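Local coordinates for malate dehydrogenase (PDB 4BGV), which probably catalyses the reversible, NAD-dependent oxidation of malate to oxaloacetate, a step of the tricarboxylic acid cycle, at residues A[146-152]-A[237-241]. Numbering follows the deposited sequence.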
loop_
_atom_site.group_PDB
_atom_site.type_symbol
_atom_site.label_atom_id
_atom_site.label_comp_id
_atom_site.label_asym_id
_atom_site.label_seq_id
_atom_site.Cartn_x
_atom_site.Cartn_y
_atom_site.Cartn_z
ATOM N N ILE A 146 5.981 -17.962 -19.674
ATOM C CA ILE A 146 6.489 -16.661 -20.134
ATOM C C ILE A 146 7.875 -16.375 -19.555
ATOM O O ILE A 146 8.199 -16.838 -18.469
ATOM C CB ILE A 146 5.515 -15.498 -19.794
ATOM C CG1 ILE A 146 5.289 -15.382 -18.289
ATOM C CG2 ILE A 146 4.168 -15.716 -20.488
ATOM C CD1 ILE A 146 4.317 -14.226 -17.915
ATOM N N GLY A 147 8.689 -15.614 -20.290
ATOM C CA GLY A 147 10.038 -15.296 -19.863
ATOM C C GLY A 147 10.230 -13.822 -19.520
ATOM O O GLY A 147 9.697 -12.944 -20.196
ATOM N N LEU A 148 10.984 -13.550 -18.460
ATOM C CA LEU A 148 11.316 -12.175 -18.091
ATOM C C LEU A 148 12.172 -11.541 -19.176
ATOM O O LEU A 148 13.168 -12.107 -19.589
ATOM C CB LEU A 148 12.097 -12.135 -16.771
ATOM C CG LEU A 148 12.669 -10.755 -16.450
ATOM C CD1 LEU A 148 11.560 -9.747 -16.093
ATOM C CD2 LEU A 148 13.744 -10.844 -15.338
ATOM N N GLY A 149 11.790 -10.358 -19.628
ATOM C CA GLY A 149 12.622 -9.630 -20.560
ATOM C C GLY A 149 12.246 -8.172 -20.499
ATOM O O GLY A 149 12.866 -7.387 -19.768
ATOM N N GLY A 150 11.207 -7.823 -21.247
ATOM C CA GLY A 150 10.765 -6.444 -21.372
ATOM C C GLY A 150 10.368 -5.771 -20.065
ATOM O O GLY A 150 10.471 -4.554 -19.951
ATOM N N SER A 151 9.888 -6.531 -19.083
ATOM C CA SER A 151 9.474 -5.913 -17.830
ATOM C C SER A 151 10.662 -5.196 -17.198
ATOM O O SER A 151 10.528 -4.098 -16.645
ATOM C CB SER A 151 8.900 -6.951 -16.846
ATOM O OG SER A 151 8.391 -6.288 -15.691
ATOM N N LEU A 152 11.829 -5.823 -17.302
ATOM C CA LEU A 152 13.053 -5.284 -16.714
ATOM C C LEU A 152 13.688 -4.203 -17.595
ATOM O O LEU A 152 14.074 -3.147 -17.103
ATOM C CB LEU A 152 14.057 -6.399 -16.446
ATOM C CG LEU A 152 15.435 -5.970 -15.921
ATOM C CD1 LEU A 152 15.310 -5.182 -14.608
ATOM C CD2 LEU A 152 16.328 -7.197 -15.736
ATOM N N SER A 237 10.282 -6.469 -11.277
ATOM C CA SER A 237 9.900 -6.698 -12.681
ATOM C C SER A 237 9.269 -8.083 -12.867
ATOM O O SER A 237 8.326 -8.259 -13.637
ATOM C CB SER A 237 11.117 -6.548 -13.609
ATOM O OG SER A 237 11.642 -5.234 -13.525
ATOM N N ILE A 238 9.790 -9.052 -12.125
ATOM C CA ILE A 238 9.276 -10.412 -12.146
ATOM C C ILE A 238 7.946 -10.486 -11.397
ATOM O O ILE A 238 6.975 -11.088 -11.883
ATOM C CB ILE A 238 10.289 -11.357 -11.486
ATOM C CG1 ILE A 238 11.569 -11.434 -12.332
ATOM C CG2 ILE A 238 9.676 -12.740 -11.251
ATOM C CD1 ILE A 238 12.770 -11.921 -11.505
ATOM N N ALA A 239 7.895 -9.869 -10.219
ATOM C CA ALA A 239 6.669 -9.903 -9.411
ATOM C C ALA A 239 5.462 -9.298 -10.136
ATOM O O ALA A 239 4.349 -9.802 -9.999
ATOM C CB ALA A 239 6.886 -9.220 -8.065
ATOM N N VAL A 240 5.656 -8.227 -10.910
ATOM C CA VAL A 240 4.494 -7.663 -11.613
ATOM C C VAL A 240 3.940 -8.654 -12.643
ATOM O O VAL A 240 2.739 -8.687 -12.892
ATOM C CB VAL A 240 4.759 -6.264 -12.242
ATOM C CG1 VAL A 240 5.068 -5.238 -11.148
ATOM C CG2 VAL A 240 5.861 -6.323 -13.286
ATOM N N MET A 241 4.813 -9.466 -13.233
ATOM C CA MET A 241 4.367 -10.533 -14.140
ATOM C C MET A 241 3.619 -11.625 -13.372
ATOM O O MET A 241 2.539 -12.049 -13.781
ATOM C CB MET A 241 5.550 -11.171 -14.866
ATOM C CG MET A 241 6.209 -10.257 -15.893
ATOM S SD MET A 241 7.853 -10.832 -16.397
ATOM C CE MET A 241 7.474 -12.354 -17.281
#
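Met241 and Leu148 carry the apolar part of this buried contact, where the last strand of the Rossmann sheet, 145-147, turns into helix 150-165 against helix 232-246. Met241 SD lies 3.9 Å from Leu148 CD1, and the bend at chi3 (67°) swings CE toward Ile146, 3.7 Å from its CD1. Ile146 and Met241 run past each other in opposite directions, whereas Leu148 crosses both Met241 and Ile238 at about a right angle. Leu148 CD2 lies 3.8 Å from Ile238 CG1; Ile238 in turn packs on Val123, which is thought to bind NAD.

The polar part is a single hydrogen bond, from Ser151 OG to Ser237 O, 2.8 Å long. The hydroxyl approaches from the side of the carbonyl (C=O...OG 110°), tilted 25° from its plane. Val240 CG2 sits 3.5 Å from Ser151 OG. An alanine here would probably leave Ser237 O without this side-chain donor and open a small gap beside Val240. Ser237 OG is hydrogen-bonded to Ala233 O, and NE2 of His52 of the second subunit to Ser151 O. One hydroxyl bond thus ties Ser151 to Ser237, while hydrophobic side chains fill the rest of the joint, close to the probable cofactor site.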